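Basic helix-loop-helix, putative, expressed (Oryza sativa subsp. japonica, PDB 5LW0) binds ADP-ribose through the macrodomain described here, one part of a longer multidomain protein, and may act in ADP-ribose signalling linked to DNA interstrand crosslink repair. Local coordinates at residues A[37-42]-A[109-114]; A[74-79]-A[105-110]. All blocks are in the same frame, centred on the assembly; numbering follows the deposited sequence.

Interaction 1: A[37-42]-A[109-114]. With AR6 ([(2R,3S,4R,5R)-5-(6-aminopurin-9-yl)-3,4-dihydroxy-oxolan-2-yl]methyl [hydroxy-[[(2R,3S,4R,5S)-3,4,5-trihydroxyoxolan-2-yl]methoxy]phosphoryl] hydrogen phosphate), chain C.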
# COMPACT_ATOMS: atom_id res chain seq x y z
N THR A 37 -10.33 4.53 -5.76
CA THR A 37 -9.00 4.22 -6.16
C THR A 37 -8.09 4.14 -4.94
O THR A 37 -8.08 5.03 -4.10
CB THR A 37 -8.41 5.28 -7.13
OG1 THR A 37 -9.24 5.45 -8.29
CG2 THR A 37 -7.01 4.85 -7.60
N LEU A 38 -7.34 3.05 -4.89
CA LEU A 38 -6.31 2.84 -3.89
C LEU A 38 -4.94 2.88 -4.56
O LEU A 38 -4.73 2.15 -5.51
CB LEU A 38 -6.45 1.41 -3.26
CG LEU A 38 -5.31 0.98 -2.34
CD1 LEU A 38 -5.29 1.82 -1.09
CD2 LEU A 38 -5.45 -0.50 -2.01
N ALA A 39 -4.07 3.72 -4.08
CA ALA A 39 -2.65 3.67 -4.47
C ALA A 39 -1.90 2.96 -3.35
O ALA A 39 -2.06 3.31 -2.15
CB ALA A 39 -2.09 5.05 -4.68
N PHE A 40 -1.04 2.06 -3.71
CA PHE A 40 -0.26 1.35 -2.74
C PHE A 40 1.16 1.18 -3.23
O PHE A 40 1.40 0.97 -4.44
CB PHE A 40 -0.89 -0.03 -2.39
CG PHE A 40 -0.96 -0.97 -3.51
CD1 PHE A 40 -1.96 -0.86 -4.43
CD2 PHE A 40 -0.05 -2.06 -3.61
CE1 PHE A 40 -2.05 -1.78 -5.49
CE2 PHE A 40 -0.14 -2.99 -4.64
CZ PHE A 40 -1.16 -2.86 -5.57
N PRO A 41 2.12 1.14 -2.29
CA PRO A 41 3.48 0.80 -2.63
C PRO A 41 3.73 -0.70 -2.48
O PRO A 41 2.88 -1.42 -1.90
CB PRO A 41 4.26 1.53 -1.55
CG PRO A 41 3.41 1.36 -0.36
CD PRO A 41 1.96 1.36 -0.86
N SER A 42 4.89 -1.16 -2.93
CA SER A 42 5.25 -2.55 -2.80
C SER A 42 5.64 -2.85 -1.35
O SER A 42 6.70 -2.46 -0.88
CB SER A 42 6.37 -2.87 -3.72
OG SER A 42 6.82 -4.22 -3.57
N GLY A 109 5.66 7.60 -9.21
CA GLY A 109 5.38 8.80 -8.47
C GLY A 109 5.60 8.67 -6.99
O GLY A 109 5.85 7.60 -6.50
N ASP A 110 5.50 9.78 -6.33
CA ASP A 110 5.54 9.84 -4.88
C ASP A 110 4.08 9.68 -4.42
O ASP A 110 3.19 10.44 -4.81
CB ASP A 110 6.08 11.20 -4.47
CG ASP A 110 6.20 11.39 -2.97
OD1 ASP A 110 5.62 10.64 -2.17
OD2 ASP A 110 6.88 12.41 -2.58
N ILE A 111 3.85 8.67 -3.59
CA ILE A 111 2.53 8.37 -3.09
C ILE A 111 1.87 9.50 -2.32
O ILE A 111 0.68 9.51 -2.12
CB ILE A 111 2.56 7.05 -2.31
CG1 ILE A 111 1.20 6.36 -2.38
CG2 ILE A 111 3.05 7.22 -0.92
CD1 ILE A 111 1.23 4.94 -1.86
N THR A 112 2.70 10.45 -1.81
CA THR A 112 2.19 11.62 -1.10
C THR A 112 2.00 12.84 -2.01
O THR A 112 1.58 13.88 -1.52
CB THR A 112 3.12 12.01 0.06
OG1 THR A 112 4.35 12.52 -0.45
CG2 THR A 112 3.40 10.82 0.92
N GLN A 113 2.26 12.69 -3.32
CA GLN A 113 2.09 13.77 -4.26
C GLN A 113 1.42 13.28 -5.56
O GLN A 113 1.75 13.76 -6.69
CB GLN A 113 3.44 14.39 -4.61
CG GLN A 113 4.20 14.93 -3.40
CD GLN A 113 5.49 15.68 -3.79
OE1 GLN A 113 5.45 16.79 -4.24
NE2 GLN A 113 6.62 15.03 -3.61
N LEU A 114 0.46 12.35 -5.44
CA LEU A 114 -0.11 11.82 -6.62
C LEU A 114 -0.93 12.84 -7.43
O LEU A 114 -0.92 12.76 -8.63
CB LEU A 114 -0.99 10.60 -6.28
CG LEU A 114 -0.15 9.42 -5.86
CD1 LEU A 114 -1.04 8.34 -5.26
CD2 LEU A 114 0.71 8.90 -6.98
N1 AR6 C . 6.21 7.05 -2.82
C2 AR6 C . 6.06 5.85 -3.42
N3 AR6 C . 6.79 4.78 -3.13
C4 AR6 C . 7.77 4.85 -2.17
C5 AR6 C . 7.99 6.07 -1.46
C6 AR6 C . 7.14 7.22 -1.82
N6 AR6 C . 7.25 8.38 -1.23
N7 AR6 C . 9.04 5.82 -0.54
C8 AR6 C . 9.37 4.52 -0.68
N9 AR6 C . 8.60 3.92 -1.66
PA AR6 C . 9.53 0.60 2.47
PB AR6 C . 8.99 -2.06 3.68
C1' AR6 C . 8.55 2.52 -2.05
O1A AR6 C . 11.02 0.39 2.82
O1B AR6 C . 10.07 -2.75 2.89
C1D AR6 C . 9.41 1.73 7.02
O1D AR6 C . 10.16 2.89 7.27
C2' AR6 C . 9.85 1.74 -2.06
O2' AR6 C . 10.69 2.06 -3.21
O2A AR6 C . 8.88 1.90 2.78
O2B AR6 C . 7.66 -2.74 3.88
C2D AR6 C . 8.64 1.32 8.31
O2D AR6 C . 9.05 2.16 9.47
C3' AR6 C . 9.33 0.32 -2.00
O3' AR6 C . 8.99 -0.19 -3.32
O3A AR6 C . 8.63 -0.58 3.13
C3D AR6 C . 8.95 -0.13 8.51
O3D AR6 C . 9.87 -0.19 9.64
C4' AR6 C . 8.06 0.44 -1.15
O4' AR6 C . 7.77 1.81 -1.04
C4D AR6 C . 9.65 -0.59 7.21
O4D AR6 C . 10.20 0.58 6.56
C5' AR6 C . 8.20 -0.14 0.24
O5' AR6 C . 9.43 0.27 0.87
C5D AR6 C . 8.72 -1.22 6.17
O5D AR6 C . 9.60 -1.75 5.15
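Ile111 lays its CD1 methyl against the C-terminal end of strand 37-40, in the interior of the sheet, 3.7 Å from Ala39 O, in the adenine-binding corner of a macrodomain. The same methyl lies 3.8 Å from Pro41 CD, the proline ring and the isoleucine chain crossing at a slant. CG1 stands anti to the backbone N (chi1 -152°), directed toward strand 37-40. Farther along the loop, Leu114 CD1 comes within 3.5 Å of Ala39 CB, so a small alanine lets two branched side chains of the loop settle on one strand. No hydrogen bond joins the two segments; the contact is apolar and buried, with Val140 and Ile144 of helix 139-148 also touching Ile111.

The polar work is done on the ligand side. Ile111 N donates to N1 of the adenine over 3.0 Å. The adenine amine N6 gives a nearly straight bond (175°) to Asp110 OD1, 2.9 Å away. This paired reading of N1 and N6 is consistent with adenine recognition in other macrodomains. Around it, residues 110-113 form a type I turn, and Thr112 N and OG1 both meet Asp110 OD1 from one face of the carboxylate, above its plane, the former bond making an Asx turn. An alanine in place of Asp110 would probably leave adenine N6 without its acceptor and the Thr112 and Gln113 donors without their mate, freeing the Gln113 amide to turn. In the bond to the other oxygen, Gln113 NE2 reaches Asp110 OD2 at 2.8 Å, with the oxygen lying in the amide plane.

Interaction 2: A[74-79]-A[105-110]. With AR6 ([(2R,3S,4R,5R)-5-(6-aminopurin-9-yl)-3,4-dihydroxy-oxolan-2-yl]methyl [hydroxy-[[(2R,3S,4R,5S)-3,4,5-trihydroxyoxolan-2-yl]methoxy]phosphoryl] hydrogen phosphate), chain C.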
# COMPACT_ATOMS: atom_id res chain seq x y z
N ARG A 74 -10.46 0.46 -8.29
CA ARG A 74 -9.27 0.57 -9.09
C ARG A 74 -8.06 0.55 -8.16
O ARG A 74 -8.08 1.16 -7.10
CB ARG A 74 -9.30 1.89 -9.91
CG ARG A 74 -8.17 2.05 -10.86
CD ARG A 74 -8.41 3.30 -11.78
NE ARG A 74 -8.40 4.55 -11.01
CZ ARG A 74 -8.31 5.75 -11.56
NH1 ARG A 74 -8.14 5.84 -12.89
NH2 ARG A 74 -8.26 6.84 -10.76
N LEU A 75 -7.03 -0.18 -8.58
CA LEU A 75 -5.84 -0.40 -7.76
C LEU A 75 -4.62 0.09 -8.52
O LEU A 75 -4.43 -0.26 -9.66
CB LEU A 75 -5.68 -1.89 -7.46
CG LEU A 75 -6.90 -2.54 -6.78
CD1 LEU A 75 -6.71 -4.07 -6.69
CD2 LEU A 75 -7.09 -1.98 -5.42
N VAL A 76 -3.78 0.86 -7.86
CA VAL A 76 -2.62 1.47 -8.54
C VAL A 76 -1.35 1.21 -7.67
O VAL A 76 -1.28 1.64 -6.54
CB VAL A 76 -2.77 2.99 -8.75
CG1 VAL A 76 -1.56 3.53 -9.49
CG2 VAL A 76 -4.03 3.31 -9.49
N LEU A 77 -0.40 0.43 -8.21
CA LEU A 77 0.88 0.19 -7.58
C LEU A 77 1.82 1.35 -7.92
O LEU A 77 2.07 1.61 -9.11
CB LEU A 77 1.46 -1.16 -8.01
CG LEU A 77 2.91 -1.45 -7.52
CD1 LEU A 77 2.99 -1.60 -6.00
CD2 LEU A 77 3.42 -2.66 -8.22
N VAL A 78 2.36 1.99 -6.90
CA VAL A 78 3.21 3.13 -7.11
C VAL A 78 4.62 2.87 -6.59
O VAL A 78 4.81 2.20 -5.57
CB VAL A 78 2.64 4.40 -6.46
CG1 VAL A 78 1.29 4.73 -7.08
CG2 VAL A 78 2.55 4.27 -4.95
N ASP A 79 5.60 3.44 -7.30
CA ASP A 79 6.99 3.48 -6.80
C ASP A 79 7.60 4.79 -7.31
O ASP A 79 7.14 5.38 -8.31
CB ASP A 79 7.79 2.24 -7.24
CG ASP A 79 9.03 1.96 -6.33
OD1 ASP A 79 9.18 2.67 -5.31
OD2 ASP A 79 9.87 1.04 -6.69
N PHE A 105 -3.17 -0.80 -12.59
CA PHE A 105 -2.01 -0.40 -13.31
C PHE A 105 -0.91 0.04 -12.39
O PHE A 105 -1.15 0.24 -11.21
CB PHE A 105 -2.30 0.61 -14.41
CG PHE A 105 -3.03 1.81 -13.97
CD1 PHE A 105 -2.36 2.91 -13.44
CD2 PHE A 105 -4.40 1.87 -14.12
CE1 PHE A 105 -3.05 4.07 -13.10
CE2 PHE A 105 -5.10 3.01 -13.75
CZ PHE A 105 -4.41 4.12 -13.23
N THR A 106 0.30 0.19 -12.93
CA THR A 106 1.45 0.73 -12.14
C THR A 106 1.60 2.20 -12.47
O THR A 106 1.18 2.66 -13.56
CB THR A 106 2.74 0.01 -12.46
OG1 THR A 106 3.15 0.25 -13.82
CG2 THR A 106 2.66 -1.49 -12.19
N PHE A 107 2.25 2.94 -11.59
CA PHE A 107 2.38 4.38 -11.76
C PHE A 107 3.64 4.82 -11.06
O PHE A 107 3.86 4.48 -9.93
CB PHE A 107 1.16 5.08 -11.19
CG PHE A 107 1.02 6.55 -11.55
CD1 PHE A 107 0.47 6.94 -12.72
CD2 PHE A 107 1.43 7.52 -10.64
CE1 PHE A 107 0.30 8.30 -12.99
CE2 PHE A 107 1.25 8.86 -10.89
CZ PHE A 107 0.76 9.24 -12.10
N VAL A 108 4.43 5.63 -11.76
CA VAL A 108 5.65 6.22 -11.17
C VAL A 108 5.33 7.52 -10.48
O VAL A 108 4.78 8.47 -11.09
CB VAL A 108 6.71 6.49 -12.24
CG1 VAL A 108 7.99 7.07 -11.58
CG2 VAL A 108 7.03 5.26 -13.00
N GLY A 109 5.66 7.60 -9.21
CA GLY A 109 5.38 8.80 -8.47
C GLY A 109 5.60 8.67 -6.99
O GLY A 109 5.85 7.60 -6.50
N ASP A 110 5.50 9.78 -6.33
CA ASP A 110 5.54 9.84 -4.88
C ASP A 110 4.08 9.68 -4.42
O ASP A 110 3.19 10.44 -4.81
CB ASP A 110 6.08 11.20 -4.47
CG ASP A 110 6.20 11.39 -2.97
OD1 ASP A 110 5.62 10.64 -2.17
OD2 ASP A 110 6.88 12.41 -2.58
N1 AR6 C . 6.21 7.05 -2.82
C2 AR6 C . 6.06 5.85 -3.42
N3 AR6 C . 6.79 4.78 -3.13
C4 AR6 C . 7.77 4.85 -2.17
C5 AR6 C . 7.99 6.07 -1.46
C6 AR6 C . 7.14 7.22 -1.82
N6 AR6 C . 7.25 8.38 -1.23
N7 AR6 C . 9.04 5.82 -0.54
C8 AR6 C . 9.37 4.52 -0.68
N9 AR6 C . 8.60 3.92 -1.66
PA AR6 C . 9.53 0.60 2.47
PB AR6 C . 8.99 -2.06 3.68
C1' AR6 C . 8.55 2.52 -2.05
O1A AR6 C . 11.02 0.39 2.82
O1B AR6 C . 10.07 -2.75 2.89
C1D AR6 C . 9.41 1.73 7.02
O1D AR6 C . 10.16 2.89 7.27
C2' AR6 C . 9.85 1.74 -2.06
O2' AR6 C . 10.69 2.06 -3.21
O2A AR6 C . 8.88 1.90 2.78
O2B AR6 C . 7.66 -2.74 3.88
C2D AR6 C . 8.64 1.32 8.31
O2D AR6 C . 9.05 2.16 9.47
C3' AR6 C . 9.33 0.32 -2.00
O3' AR6 C . 8.99 -0.19 -3.32
O3A AR6 C . 8.63 -0.58 3.13
C3D AR6 C . 8.95 -0.13 8.51
O3D AR6 C . 9.87 -0.19 9.64
C4' AR6 C . 8.06 0.44 -1.15
O4' AR6 C . 7.77 1.81 -1.04
C4D AR6 C . 9.65 -0.59 7.21
O4D AR6 C . 10.20 0.58 6.56
C5' AR6 C . 8.20 -0.14 0.24
O5' AR6 C . 9.43 0.27 0.87
C5D AR6 C . 8.72 -1.22 6.17
O5D AR6 C . 9.60 -1.75 5.15
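Val76 places its CG2 methyl over one face of the Phe105 ring, 4.1 Å from the centroid and 26° off the normal, a CH-pi contact between neighbouring parallel strands. The ring gets there because Phe105 CG sits between the backbone N and the carbonyl carbon (chi1 53°). The other methyl of the valine, CG1, turns to Phe107 and packs 3.6 Å from its CB. The two phenylalanines thus share one valine but use it differently: one offers a ring face, the other its first carbon, with the Phe107 ring leading away to meet Leu120. Arg74 crosses Phe105 at a slant, its guanidinium plane perpendicular to the ring, but the side chain has two conformers and this contact is doubtful; Arg74 NE is hydrogen-bonded to Thr37 OG1.

Beneath the side chains runs the parallel ladder of a beta-alpha-beta unit whose connection is helix 85-96. Leu77 is bonded to strand 104-108 through both its backbone groups, its N donating to Phe105 O and its O accepting from Phe107 N at 2.8 Å. The ladder ends where Gly109 N donates to Asp79 O, also at 2.8 Å, whereas the preceding bond from Asp79 N to Phe107 O is weak.

On the face shared with Leu77 and Thr106, Asp79 reaches out of the strand end: OD1 takes the O2' hydroxyl of the adenosine ribose at 2.7 Å, and OD2 is hydrogen-bonded to Ser84. The contact therefore passes from apolar packing at Phe105 to polar groups at the C-terminal end of strand 74-79, where the buried carboxylate is probably held by Ser84 in position to accept the ribose hydroxyl.

Overall arrangement
Interactions 1 and 2 lie with their centres 6 Å apart on one mixed six-stranded sheet, in which strand 74-79 sits between 37-40 and the outermost strand 104-108. Along the chain the order is 37-42, 74-79, then 105-110 running into 109-114, so Gly109 and Asp110 belong to both contacts. Phe40 O and Val78 N, 2.8 Å apart, probably form a hydrogen bond that joins the two, and Ile111 CD1 also packs on Val78 CG2. Both contacts reach the same ADP-ribose at the C-terminal ends of these parallel strands, one supplying the adenine partners and the other the carboxylate for the adjoining ribose, so the sheet and the loop that follows it probably set their relative placement.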